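Local coordinates for protein shikimate dehydrogenase (Thermotoga maritima, PDB 3U62) that probably catalyses the reversible NADPH-linked reduction of 3-dehydroshikimate to shikimate in the pathway leading to chorismate and the aromatic amino acids, at residues Ala167-Thr173 with Leu193-Val199; Ile200-Thr204 with Ile219-Leu223; Asp187-Lys191 with Lys209-Val215; Asp94-Val99 with Ala122-Ala126; Lys63-Met67 with Lys80-Cys84. All coordinates share one frame; numbering follows the deposited sequence.

Interaction 1: residues Ala167-Thr173 with Leu193-Val199; sequences AKSLFNT and LSLVYDV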
# COMPACT_ATOMS: atom_id res chain seq x y z
N ALA A 167 -11.58 -14.52 13.01
CA ALA A 167 -11.75 -13.22 12.36
C ALA A 167 -12.75 -13.26 11.21
O ALA A 167 -13.17 -14.33 10.77
CB ALA A 167 -10.41 -12.69 11.88
N LYS A 168 -13.12 -12.08 10.72
CA LYS A 168 -14.05 -11.96 9.59
C LYS A 168 -13.42 -11.29 8.37
O LYS A 168 -13.92 -11.46 7.25
CB LYS A 168 -15.32 -11.21 10.01
CG LYS A 168 -16.21 -11.99 10.97
CD LYS A 168 -17.60 -11.41 11.05
CE LYS A 168 -18.47 -12.18 12.03
NZ LYS A 168 -19.89 -11.73 11.99
N SER A 169 -12.34 -10.55 8.57
CA SER A 169 -11.60 -9.93 7.47
C SER A 169 -10.10 -10.16 7.60
O SER A 169 -9.56 -10.16 8.70
CB SER A 169 -11.90 -8.43 7.39
OG SER A 169 -13.28 -8.18 7.18
N LEU A 170 -9.45 -10.35 6.45
CA LEU A 170 -8.00 -10.56 6.41
C LEU A 170 -7.35 -9.64 5.38
O LEU A 170 -7.77 -9.58 4.22
CB LEU A 170 -7.68 -12.02 6.09
CG LEU A 170 -6.21 -12.42 5.86
CD1 LEU A 170 -5.40 -12.31 7.15
CD2 LEU A 170 -6.12 -13.83 5.30
N PHE A 171 -6.31 -8.92 5.82
CA PHE A 171 -5.51 -8.06 4.95
C PHE A 171 -4.07 -8.57 4.93
O PHE A 171 -3.43 -8.65 5.98
CB PHE A 171 -5.50 -6.62 5.47
CG PHE A 171 -6.79 -5.87 5.27
CD1 PHE A 171 -7.91 -6.15 6.04
CD2 PHE A 171 -6.87 -4.85 4.33
CE1 PHE A 171 -9.10 -5.45 5.86
CE2 PHE A 171 -8.06 -4.14 4.14
CZ PHE A 171 -9.18 -4.44 4.91
N ASN A 172 -3.56 -8.91 3.75
CA ASN A 172 -2.12 -9.09 3.59
C ASN A 172 -1.49 -7.78 3.15
O ASN A 172 -1.89 -7.20 2.13
CB ASN A 172 -1.76 -10.18 2.59
CG ASN A 172 -0.26 -10.22 2.29
OD1 ASN A 172 0.16 -10.07 1.14
ND2 ASN A 172 0.55 -10.39 3.33
N THR A 173 -0.52 -7.30 3.92
CA THR A 173 0.19 -6.06 3.59
C THR A 173 1.68 -6.30 3.34
O THR A 173 2.43 -5.36 3.07
CB THR A 173 0.01 -4.98 4.68
OG1 THR A 173 0.80 -5.31 5.83
CG2 THR A 173 -1.46 -4.84 5.09
N LEU A 193 -14.29 -16.22 6.23
CA LEU A 193 -14.01 -14.79 6.13
C LEU A 193 -14.99 -14.15 5.15
O LEU A 193 -15.42 -14.79 4.19
CB LEU A 193 -12.58 -14.53 5.67
CG LEU A 193 -11.41 -14.95 6.57
CD1 LEU A 193 -10.11 -14.88 5.80
CD2 LEU A 193 -11.33 -14.10 7.84
N SER A 194 -15.34 -12.89 5.40
CA SER A 194 -16.18 -12.14 4.47
C SER A 194 -15.34 -11.26 3.54
O SER A 194 -15.82 -10.83 2.49
CB SER A 194 -17.21 -11.29 5.23
OG SER A 194 -16.57 -10.37 6.11
N LEU A 195 -14.09 -11.00 3.94
CA LEU A 195 -13.17 -10.20 3.13
C LEU A 195 -11.75 -10.75 3.17
O LEU A 195 -11.19 -10.98 4.24
CB LEU A 195 -13.18 -8.73 3.58
CG LEU A 195 -12.14 -7.77 2.98
CD1 LEU A 195 -12.39 -7.51 1.50
CD2 LEU A 195 -12.12 -6.46 3.75
N VAL A 196 -11.19 -10.98 1.98
CA VAL A 196 -9.76 -11.24 1.83
C VAL A 196 -9.19 -10.12 0.96
O VAL A 196 -9.60 -9.94 -0.20
CB VAL A 196 -9.48 -12.63 1.21
CG1 VAL A 196 -8.01 -12.77 0.82
CG2 VAL A 196 -9.88 -13.74 2.19
N TYR A 197 -8.25 -9.38 1.53
CA TYR A 197 -7.69 -8.20 0.89
C TYR A 197 -6.18 -8.37 0.81
O TYR A 197 -5.52 -8.66 1.81
CB TYR A 197 -8.05 -6.96 1.72
CG TYR A 197 -7.80 -5.61 1.06
CD1 TYR A 197 -8.87 -4.81 0.66
CD2 TYR A 197 -6.51 -5.13 0.86
CE1 TYR A 197 -8.65 -3.56 0.08
CE2 TYR A 197 -6.28 -3.89 0.28
CZ TYR A 197 -7.36 -3.11 -0.11
OH TYR A 197 -7.13 -1.89 -0.70
N ASP A 198 -5.63 -8.20 -0.39
CA ASP A 198 -4.19 -8.31 -0.60
C ASP A 198 -3.70 -7.03 -1.26
O ASP A 198 -4.23 -6.62 -2.29
CB ASP A 198 -3.88 -9.53 -1.48
CG ASP A 198 -2.45 -10.04 -1.29
OD1 ASP A 198 -1.53 -9.23 -1.05
OD2 ASP A 198 -2.26 -11.27 -1.38
N VAL A 199 -2.69 -6.40 -0.65
CA VAL A 199 -2.13 -5.17 -1.21
C VAL A 199 -1.32 -5.43 -2.48
O VAL A 199 -1.04 -4.50 -3.24
CB VAL A 199 -1.26 -4.38 -0.18
CG1 VAL A 199 -2.07 -4.04 1.07
CG2 VAL A 199 0.02 -5.15 0.18
O HOH W 1 -15.58 -7.83 5.87

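Interaction 2: residues Ile200-Thr204 with Ile219-Leu223; sequences IYFDT and IKGNL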
# COMPACT_ATOMS: atom_id res chain seq x y z
N ILE A 200 -0.95 -6.69 -2.69
CA ILE A 200 -0.23 -7.09 -3.90
C ILE A 200 -1.14 -6.96 -5.11
O ILE A 200 -2.30 -7.41 -5.10
CB ILE A 200 0.38 -8.51 -3.78
CG1 ILE A 200 1.38 -8.54 -2.61
CG2 ILE A 200 1.07 -8.92 -5.08
CD1 ILE A 200 1.73 -9.94 -2.12
N TYR A 201 -0.60 -6.32 -6.14
CA TYR A 201 -1.33 -5.89 -7.32
C TYR A 201 -1.94 -7.04 -8.13
O TYR A 201 -3.04 -6.91 -8.68
CB TYR A 201 -0.39 -5.04 -8.18
CG TYR A 201 -0.98 -4.58 -9.49
CD1 TYR A 201 -0.79 -5.33 -10.65
CD2 TYR A 201 -1.73 -3.41 -9.57
CE1 TYR A 201 -1.34 -4.93 -11.85
CE2 TYR A 201 -2.28 -3.00 -10.78
CZ TYR A 201 -2.08 -3.76 -11.91
OH TYR A 201 -2.61 -3.38 -13.12
N PHE A 202 -1.22 -8.16 -8.20
CA PHE A 202 -1.61 -9.30 -9.03
C PHE A 202 -2.06 -10.49 -8.19
O PHE A 202 -1.92 -10.48 -6.96
CB PHE A 202 -0.44 -9.71 -9.95
CG PHE A 202 0.90 -9.76 -9.25
CD1 PHE A 202 1.30 -10.90 -8.56
CD2 PHE A 202 1.78 -8.68 -9.31
CE1 PHE A 202 2.54 -10.96 -7.92
CE2 PHE A 202 3.02 -8.72 -8.67
CZ PHE A 202 3.40 -9.87 -7.98
N ASP A 203 -2.62 -11.52 -8.85
CA ASP A 203 -3.08 -12.73 -8.17
C ASP A 203 -1.98 -13.37 -7.33
O ASP A 203 -0.87 -13.61 -7.81
CB ASP A 203 -3.61 -13.75 -9.18
CG ASP A 203 -5.02 -13.46 -9.65
OD1 ASP A 203 -5.63 -12.46 -9.20
OD2 ASP A 203 -5.54 -14.24 -10.47
N THR A 204 -2.31 -13.61 -6.07
CA THR A 204 -1.43 -14.32 -5.15
C THR A 204 -2.10 -15.63 -4.77
O THR A 204 -3.31 -15.78 -4.96
CB THR A 204 -1.18 -13.49 -3.87
OG1 THR A 204 -2.43 -13.19 -3.24
CG2 THR A 204 -0.46 -12.20 -4.20
N ILE A 219 -10.38 -8.74 -2.71
CA ILE A 219 -9.87 -7.52 -3.31
C ILE A 219 -8.34 -7.55 -3.38
O ILE A 219 -7.67 -7.65 -2.35
CB ILE A 219 -10.37 -6.26 -2.55
CG1 ILE A 219 -11.91 -6.21 -2.55
CG2 ILE A 219 -9.80 -4.99 -3.16
CD1 ILE A 219 -12.52 -5.28 -1.49
N LYS A 220 -7.81 -7.48 -4.59
CA LYS A 220 -6.36 -7.37 -4.80
C LYS A 220 -5.92 -5.92 -4.72
O LYS A 220 -6.75 -5.02 -4.53
CB LYS A 220 -5.95 -7.95 -6.16
CG LYS A 220 -6.43 -9.36 -6.47
CD LYS A 220 -5.87 -9.83 -7.81
CE LYS A 220 -6.44 -9.03 -8.99
NZ LYS A 220 -5.83 -9.46 -10.28
N GLY A 221 -4.62 -5.68 -4.88
CA GLY A 221 -4.05 -4.35 -4.70
C GLY A 221 -4.28 -3.35 -5.81
O GLY A 221 -3.82 -2.21 -5.71
N ASN A 222 -5.00 -3.75 -6.86
CA ASN A 222 -5.23 -2.88 -8.01
C ASN A 222 -6.10 -1.65 -7.72
O ASN A 222 -5.82 -0.57 -8.25
CB ASN A 222 -5.76 -3.67 -9.21
CG ASN A 222 -7.08 -4.37 -8.93
OD1 ASN A 222 -7.35 -4.79 -7.81
ND2 ASN A 222 -7.91 -4.50 -9.96
N LEU A 223 -7.14 -1.82 -6.91
CA LEU A 223 -7.99 -0.69 -6.51
C LEU A 223 -7.24 0.30 -5.63
O LEU A 223 -7.35 1.51 -5.82
CB LEU A 223 -9.26 -1.18 -5.80
CG LEU A 223 -10.47 -1.60 -6.64
CD1 LEU A 223 -11.49 -2.32 -5.77
CD2 LEU A 223 -11.12 -0.40 -7.33
O HOH W 2 -3.92 -7.45 -11.28

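Interaction 3: residues Asp187-Lys191 with Lys209-Val215; sequences DDSLK and KARKLGV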
# COMPACT_ATOMS: atom_id res chain seq x y z
N ASP A 187 -7.41 -23.55 4.87
CA ASP A 187 -8.71 -23.41 4.21
C ASP A 187 -9.82 -23.22 5.25
O ASP A 187 -10.69 -22.37 5.07
CB ASP A 187 -9.02 -24.65 3.37
CG ASP A 187 -8.19 -24.73 2.10
OD1 ASP A 187 -7.28 -23.89 1.92
OD2 ASP A 187 -8.45 -25.63 1.28
N ASP A 188 -9.76 -24.01 6.32
CA ASP A 188 -10.73 -23.93 7.41
C ASP A 188 -10.80 -22.53 8.03
O ASP A 188 -11.89 -22.05 8.34
CB ASP A 188 -10.39 -24.96 8.50
CG ASP A 188 -11.36 -24.93 9.66
OD1 ASP A 188 -10.91 -24.66 10.80
OD2 ASP A 188 -12.57 -25.17 9.45
N SER A 189 -9.65 -21.89 8.20
CA SER A 189 -9.58 -20.55 8.76
C SER A 189 -10.04 -19.48 7.77
O SER A 189 -10.67 -18.49 8.16
CB SER A 189 -8.16 -20.24 9.26
OG SER A 189 -7.77 -21.14 10.28
N LEU A 190 -9.73 -19.68 6.49
CA LEU A 190 -10.08 -18.72 5.44
C LEU A 190 -11.55 -18.77 5.03
O LEU A 190 -12.13 -17.73 4.70
CB LEU A 190 -9.21 -18.93 4.20
CG LEU A 190 -7.72 -18.62 4.24
CD1 LEU A 190 -7.02 -19.22 3.03
CD2 LEU A 190 -7.46 -17.12 4.31
N LYS A 191 -12.14 -19.96 5.05
CA LYS A 191 -13.43 -20.22 4.39
C LYS A 191 -14.58 -19.30 4.80
O LYS A 191 -15.40 -18.93 3.96
CB LYS A 191 -13.84 -21.69 4.54
CG LYS A 191 -14.23 -22.10 5.95
CD LYS A 191 -14.61 -23.57 6.03
CE LYS A 191 -15.06 -23.93 7.44
NZ LYS A 191 -15.35 -25.39 7.58
N LYS A 209 -6.80 -18.86 -3.42
CA LYS A 209 -7.40 -19.73 -2.41
C LYS A 209 -8.76 -19.19 -1.95
O LYS A 209 -9.72 -19.94 -1.83
CB LYS A 209 -6.47 -19.89 -1.21
CG LYS A 209 -6.84 -21.03 -0.25
CD LYS A 209 -5.98 -22.26 -0.46
CE LYS A 209 -6.54 -23.19 -1.54
NZ LYS A 209 -5.67 -24.37 -1.76
N ALA A 210 -8.81 -17.88 -1.70
CA ALA A 210 -10.04 -17.22 -1.27
C ALA A 210 -11.16 -17.40 -2.29
O ALA A 210 -12.32 -17.58 -1.91
CB ALA A 210 -9.78 -15.74 -1.02
N ARG A 211 -10.81 -17.33 -3.57
CA ARG A 211 -11.77 -17.55 -4.66
C ARG A 211 -12.29 -18.98 -4.67
O ARG A 211 -13.49 -19.21 -4.85
CB ARG A 211 -11.15 -17.21 -6.01
CG ARG A 211 -11.06 -15.72 -6.28
CD ARG A 211 -10.25 -15.44 -7.52
NE ARG A 211 -9.95 -14.02 -7.65
CZ ARG A 211 -8.97 -13.53 -8.41
NH1 ARG A 211 -8.18 -14.34 -9.10
NH2 ARG A 211 -8.78 -12.22 -8.47
N LYS A 212 -11.38 -19.94 -4.48
CA LYS A 212 -11.75 -21.36 -4.40
C LYS A 212 -12.76 -21.62 -3.28
O LYS A 212 -13.61 -22.50 -3.41
CB LYS A 212 -10.51 -22.23 -4.20
CG LYS A 212 -9.65 -22.39 -5.45
CD LYS A 212 -8.51 -23.37 -5.21
CE LYS A 212 -7.63 -23.50 -6.44
NZ LYS A 212 -6.43 -24.34 -6.18
N LEU A 213 -12.65 -20.85 -2.20
CA LEU A 213 -13.48 -21.06 -1.01
C LEU A 213 -14.75 -20.21 -0.99
O LEU A 213 -15.61 -20.38 -0.11
CB LEU A 213 -12.65 -20.84 0.27
CG LEU A 213 -11.44 -21.75 0.47
CD1 LEU A 213 -10.55 -21.22 1.58
CD2 LEU A 213 -11.86 -23.19 0.76
N GLY A 214 -14.88 -19.30 -1.95
CA GLY A 214 -16.09 -18.50 -2.11
C GLY A 214 -16.24 -17.35 -1.13
O GLY A 214 -17.36 -17.00 -0.75
N VAL A 215 -15.11 -16.77 -0.71
CA VAL A 215 -15.11 -15.60 0.16
C VAL A 215 -15.85 -14.46 -0.55
O VAL A 215 -15.58 -14.17 -1.72
CB VAL A 215 -13.67 -15.18 0.55
CG1 VAL A 215 -13.66 -13.84 1.29
CG2 VAL A 215 -13.02 -16.25 1.41
O HOH W 3 -17.09 -19.12 1.81

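Interaction 4: residues Asp94-Val99 with Ala122-Ala126; sequences DWVGVV and AVIYA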
# COMPACT_ATOMS: atom_id res chain seq x y z
N ASP A 94 -1.45 5.98 0.56
CA ASP A 94 -1.77 4.56 0.68
C ASP A 94 -3.07 4.33 1.46
O ASP A 94 -3.91 3.54 1.03
CB ASP A 94 -0.62 3.78 1.34
CG ASP A 94 0.46 3.37 0.36
OD1 ASP A 94 0.20 3.33 -0.87
OD2 ASP A 94 1.59 3.08 0.81
N TRP A 95 -3.23 5.01 2.59
CA TRP A 95 -4.43 4.86 3.41
C TRP A 95 -5.69 5.34 2.68
O TRP A 95 -6.76 4.76 2.84
CB TRP A 95 -4.29 5.52 4.79
CG TRP A 95 -4.36 7.03 4.81
CD1 TRP A 95 -3.31 7.89 4.73
CD2 TRP A 95 -5.53 7.84 4.95
NE1 TRP A 95 -3.75 9.19 4.80
CE2 TRP A 95 -5.11 9.19 4.93
CE3 TRP A 95 -6.90 7.56 5.07
CZ2 TRP A 95 -6.00 10.26 5.04
CZ3 TRP A 95 -7.79 8.63 5.17
CH2 TRP A 95 -7.34 9.96 5.16
N VAL A 96 -5.53 6.41 1.90
CA VAL A 96 -6.60 6.91 1.03
C VAL A 96 -6.97 5.85 0.00
O VAL A 96 -8.16 5.61 -0.25
CB VAL A 96 -6.19 8.23 0.32
CG1 VAL A 96 -7.19 8.62 -0.76
CG2 VAL A 96 -6.05 9.37 1.34
N GLY A 97 -5.96 5.21 -0.57
CA GLY A 97 -6.15 4.10 -1.50
C GLY A 97 -6.97 2.97 -0.90
O GLY A 97 -7.84 2.40 -1.56
N VAL A 98 -6.69 2.65 0.37
CA VAL A 98 -7.40 1.59 1.08
C VAL A 98 -8.87 1.96 1.35
O VAL A 98 -9.77 1.17 1.05
CB VAL A 98 -6.69 1.19 2.41
CG1 VAL A 98 -7.46 0.09 3.14
CG2 VAL A 98 -5.27 0.72 2.13
N VAL A 99 -9.09 3.15 1.90
CA VAL A 99 -10.45 3.63 2.18
C VAL A 99 -11.31 3.62 0.91
O VAL A 99 -12.41 3.07 0.91
CB VAL A 99 -10.45 5.05 2.82
CG1 VAL A 99 -11.87 5.62 2.89
CG2 VAL A 99 -9.83 5.01 4.21
N ALA A 122 -0.54 1.99 7.14
CA ALA A 122 -1.51 2.70 6.30
C ALA A 122 -2.88 2.01 6.33
O ALA A 122 -3.91 2.68 6.43
CB ALA A 122 -1.00 2.80 4.87
N VAL A 123 -2.87 0.68 6.25
CA VAL A 123 -4.10 -0.11 6.32
C VAL A 123 -4.79 0.06 7.68
O VAL A 123 -6.00 0.28 7.73
CB VAL A 123 -3.83 -1.61 6.00
CG1 VAL A 123 -5.01 -2.49 6.41
CG2 VAL A 123 -3.52 -1.79 4.52
N ILE A 124 -4.01 -0.03 8.76
CA ILE A 124 -4.54 0.16 10.11
C ILE A 124 -5.17 1.54 10.27
O ILE A 124 -6.28 1.67 10.79
CB ILE A 124 -3.47 -0.09 11.20
CG1 ILE A 124 -2.97 -1.54 11.15
CG2 ILE A 124 -4.03 0.22 12.60
CD1 ILE A 124 -1.59 -1.74 11.76
N TYR A 125 -4.46 2.57 9.81
CA TYR A 125 -4.97 3.95 9.85
C TYR A 125 -6.30 4.05 9.10
O TYR A 125 -7.25 4.65 9.60
CB TYR A 125 -3.95 4.92 9.26
CG TYR A 125 -4.33 6.38 9.40
CD1 TYR A 125 -3.96 7.12 10.53
CD2 TYR A 125 -5.05 7.03 8.40
CE1 TYR A 125 -4.31 8.46 10.65
CE2 TYR A 125 -5.40 8.37 8.51
CZ TYR A 125 -5.03 9.08 9.64
OH TYR A 125 -5.37 10.41 9.76
N ALA A 126 -6.35 3.46 7.91
CA ALA A 126 -7.56 3.45 7.09
C ALA A 126 -8.73 2.76 7.81
O ALA A 126 -9.84 3.29 7.83
CB ALA A 126 -7.29 2.77 5.76

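Interaction 5: residues Lys63-Met67 with Lys80-Cys84; sequences KERVM and KAVNC. With SO4 (sulfate ion), chain C.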
# COMPACT_ATOMS: atom_id res chain seq x y z
N LYS A 63 9.59 4.00 2.74
CA LYS A 63 8.47 4.86 3.13
C LYS A 63 8.68 5.55 4.49
O LYS A 63 8.44 6.75 4.62
CB LYS A 63 7.14 4.10 3.11
CG LYS A 63 6.70 3.67 1.72
CD LYS A 63 5.26 3.14 1.70
CE LYS A 63 5.10 1.86 2.50
NZ LYS A 63 5.95 0.74 2.00
N GLU A 64 9.14 4.78 5.48
CA GLU A 64 9.49 5.35 6.78
C GLU A 64 10.80 6.14 6.67
O GLU A 64 10.93 7.22 7.25
CB GLU A 64 9.61 4.25 7.84
CG GLU A 64 9.66 4.74 9.29
CD GLU A 64 11.03 5.25 9.72
OE1 GLU A 64 12.05 4.68 9.28
OE2 GLU A 64 11.08 6.22 10.51
N ARG A 65 11.76 5.58 5.93
CA ARG A 65 13.11 6.14 5.81
C ARG A 65 13.13 7.57 5.26
O ARG A 65 13.91 8.41 5.72
CB ARG A 65 13.96 5.23 4.93
CG ARG A 65 15.45 5.24 5.24
CD ARG A 65 16.23 4.42 4.22
NE ARG A 65 15.70 3.07 4.05
CZ ARG A 65 16.09 2.01 4.77
NH1 ARG A 65 17.02 2.14 5.71
NH2 ARG A 65 15.55 0.83 4.54
N VAL A 66 12.27 7.84 4.28
CA VAL A 66 12.25 9.13 3.58
C VAL A 66 11.71 10.28 4.44
O VAL A 66 11.91 11.46 4.11
CB VAL A 66 11.49 9.02 2.22
CG1 VAL A 66 9.98 8.95 2.43
CG2 VAL A 66 11.86 10.17 1.29
N MET A 67 11.04 9.94 5.54
CA MET A 67 10.41 10.93 6.42
C MET A 67 11.39 11.95 6.99
O MET A 67 11.04 13.12 7.18
CB MET A 67 9.68 10.24 7.57
CG MET A 67 8.52 9.38 7.13
SD MET A 67 7.59 8.77 8.54
CE MET A 67 6.70 10.27 9.01
N LYS A 80 3.67 6.87 10.22
CA LYS A 80 5.12 6.68 10.16
C LYS A 80 5.56 6.16 8.78
O LYS A 80 6.43 5.29 8.68
CB LYS A 80 5.63 5.75 11.27
CG LYS A 80 5.28 6.18 12.69
CD LYS A 80 5.88 5.22 13.70
CE LYS A 80 5.38 5.53 15.10
NZ LYS A 80 6.07 4.68 16.12
N ALA A 81 4.95 6.70 7.73
CA ALA A 81 5.28 6.32 6.36
C ALA A 81 4.87 7.42 5.38
O ALA A 81 3.77 7.97 5.47
CB ALA A 81 4.61 5.00 5.98
N VAL A 82 5.78 7.73 4.46
CA VAL A 82 5.52 8.67 3.38
C VAL A 82 5.69 7.94 2.05
O VAL A 82 6.76 7.37 1.79
CB VAL A 82 6.46 9.90 3.46
CG1 VAL A 82 6.45 10.68 2.15
CG2 VAL A 82 6.08 10.80 4.62
N ASN A 83 4.65 7.93 1.23
CA ASN A 83 4.73 7.31 -0.09
C ASN A 83 4.59 8.30 -1.24
O ASN A 83 4.69 7.92 -2.41
CB ASN A 83 3.70 6.18 -0.24
CG ASN A 83 2.29 6.70 -0.47
OD1 ASN A 83 1.83 7.60 0.23
ND2 ASN A 83 1.60 6.13 -1.45
N CYS A 84 4.33 9.56 -0.91
CA CYS A 84 4.17 10.61 -1.91
C CYS A 84 4.83 11.90 -1.43
O CYS A 84 4.46 12.44 -0.39
CB CYS A 84 2.69 10.85 -2.22
SG CYS A 84 2.38 12.12 -3.48
S SO4 C . 8.63 0.71 4.38
O1 SO4 C . 9.47 -0.48 4.50
O2 SO4 C . 9.14 1.76 5.26
O3 SO4 C . 7.26 0.38 4.75
O4 SO4 C . 8.65 1.18 3.00

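Interaction 1: residues Ala167-Thr173 with Leu193-Val199
Phe171 turns its ring back beside its own backbone N (chi1 -73°), while Tyr197 swings CG to the far side, anti to N (chi1 -167°). The two rings meet on one face of the sheet as an offset stack, centroids 4.7 Å apart and planes at 26°. Phe171 CE2 lies over a face of the tyrosine ring, 3.4 Å from Tyr197 CG. In return Tyr197 CB makes a CH-pi contact over the face of the Phe171 ring. Leu195 CD2 reaches Phe171 CZ at 3.8 Å, and helix 118-129 packs on the same ring through Val123 and Leu127. These are neighbouring parallel strands of the Rossmann-type cofactor domain, joined through helix 187-190 as a beta-alpha-beta unit. With an alanine here in place of Phe171, the tyrosine ring would probably lose its stacking partner and a gap would open under helix 118-129. Tyr197 N binds Leu170 O at 2.7 Å, and Asn172 N binds Tyr197 O at 2.8 Å. Val199, a predicted NADP(+) site residue, follows with N on Asn172 O. On the other face Leu193 CD1 touches Leu170 CB. Ser169 OG bonds Lys108 O and takes a proton from a water, which also bonds Ser194 OG.

Interaction 2: residues Ile200-Thr204 with Ile219-Leu223
Gly221 and Ile200 form the tight part of this contact. Gly221 N donates to Ile200 O at 2.9 Å, from above the carbonyl plane rather than along a lone pair. The two segments run so close that Gly221 CA lies 4.1 Å from Tyr201 CA. A CB on Gly221 would probably crowd Ile200 C, which fits the lack of a side chain here. Next to it, Tyr201 CE2 lies 3.9 Å from Asn222 CB. The side chains cross at about a right angle, and the ring and amide planes are 86° apart. The amide turns to its own partner, with Asn222 ND2 bonded to Val251 O.

The other side is looser and more polar. Lys220 starts toward the loop and bends at its third torsion (chi3 -66°), which carries its amine round to the exposed Asp203. Lys220 NZ makes a salt bridge to Asp203 OD1 at 3.2 Å, approaching from above the carboxylate plane. The other oxygen, Asp203 OD2, pairs with Arg211, so the carboxylate sits between two cations. A water accepts from Lys220 NZ and donates to Tyr201 O at 2.8 Å. The contact joins two loops at the C-terminal end of the parallel sheet, where Rossmann-type domains bind their cofactor; Gly221 is a predicted NADP(+) site residue and Tyr201 a predicted shikimate site residue.

Interaction 3: residues Asp187-Lys191 with Lys209-Val215
Leu190 packs its CB against Leu213 CD1 at 3.7 Å. The contact sets the short helix 187-190 beside the C-terminal end of helix 205-213, on the periphery of the Rossmann-type domain and away from the predicted sites. Both helices are connections between parallel strands of the same sheet.

Lys209 can be followed outward. Its CB points toward the neighbouring helix. CG meets Leu190 CD1 at 3.8 Å, where the two side chains cross at about a right angle, and also nears Asp187 OD1. The chain bends at the second and third torsions (chi2 101°, chi3 -87°), which carries the next methylenes across Asp187. CD comes 3.2 Å from Asp187 OD1, and CE lies 3.6 Å from the same oxygen. NZ ends 4.0 Å from Asp187 OD1, beyond a salt bridge, though the opposite charges probably still attract. Cut back to an alanine, this position would probably leave Leu190 CD1 less covered and Asp187 without its nearby positive charge.

Leu213 also reaches across to helix 187-190: its CD1 approaches Asp187 O, and CD2 reaches Asp187 CB. Beyond it, Gly214 takes positive phi in a Schellman motif that ends the helix and turns the chain to Val215, whose CG2 rests on Leu190 O. A bridging water donates to both carbonyls here, lying 2.7 Å from Lys191 O and 2.7 Å from Leu213 O.

Interaction 4: residues Asp94-Val99 with Ala122-Ala126
Trp95 and Tyr125 supply the aromatic part of this helix-helix contact. They form an edge-to-face pair: the CD2-CE2 edge of Tyr125 points at a face of the indole. Tyr125 CD2 lies 3.6 Å from Trp95 CD2, and the tyrosine plane is turned 68° from the five-membered ring. The opposite indole face is covered by Val96 CG2 of the same helix. Trp95 CG sits between its backbone N and carbonyl carbon (chi1 74°), which stands the indole up beside the tyrosine. The ring's polar edge is held from a third helix, as Trp95 NE1 donates to Asp75 OD2.

The aliphatic contacts centre on two alanines. Ala126 CB fits among Trp95, Val98 and Val99, touching Val98 CG1 at 3.8 Å and Val99 CG2 at 3.7 Å. Ala122 CB meets Asp94 CB at 3.7 Å. These small side chains let the backbones come near, with Trp95 CA 4.6 Å from Ala122 CA. On the side toward the sheet, Val98 CG2 meets Val123 CG2, their side chains crossing at about a right angle.

Contacts to backbone oxygens complete the packing. Trp95 CB sits 3.3 Å from Ala122 O, and Ala126 CB rests on Trp95 O. The helix segments cross at -53° with axes 8.1 Å apart. Helix 118-129 follows the glycine-rich turn of the Rossmann-type domain, while helix 94-101 begins at Asp94, a predicted shikimate ligand. The pair thus packs at the junction of the substrate and cofactor domains.

Interaction 5: residues Lys63-Met67 with Lys80-Cys84
Lys63 and Val82 are joined by the one direct hydrogen bond between these loops. Val82 N donates to Lys63 O at 2.8 Å, nearly straight at N-H but from above the carbonyl plane. The loops belong to the substrate-binding domain of the shikimate dehydrogenase fold. Lys63 is the predicted proton acceptor, and Asn83 a predicted shikimate ligand. Lys63 CD touches Asn83 CB at 3.9 Å, the side chains crossing at a slant.

The lysine then bends at its last two torsions (chi3 -65°, chi4 -60°) and curls back to a sulfate, probably from the crystallisation liquor. NZ binds sulfate O4 at 2.9 Å and also O3. The backbone adds two more bonds: Lys63 N reaches O4, and Glu64 N reaches O2 at 3.0 Å. Gly118 N of the glycine-rich turn also binds the anion, so the sulfate bridges the two domains.

Behind this shell lies an apolar layer. Val66 CG1 packs on Val82 CB, and Phe42 and Ile46 of helix 42-52 also touch Val66. Met67 CG meets Val82 CG2 at 3.8 Å. Further out, Lys80 has positive phi and ends helix 74-79 in a Schellman motif, which turns the chain into Ala81 and Val82. Thr93 N bonds Asn83 OD1, which helps to position that side chain. Met67 SD settles against the Lys80-Ala81 peptide, 3.3 Å from Lys80 C and 3.5 Å from Ala81 N.

How the interactions relate
From the N terminus, interaction 5 comes first and closes a short loop around helix 74-79 in the substrate domain. Interaction 4 follows in series and brings helix 94-101 against helix 118-129, which follows the glycine-rich turn. The two touch where Asp94 meets Lys63 and Asn83. Interaction 1 then pairs two neighbouring strands of the parallel sheet, with Phe171 and Thr173 packed under Val123 of interaction 4. Interaction 3 crosses interaction 1, because helix 187-190 lies between the paired strands in sequence while 209-215 comes after them. Interaction 2 follows interaction 1 in series, joined to it by Asp198 and Thr204. It crosses interaction 3, and the two meet through the start and end of helix 205-213.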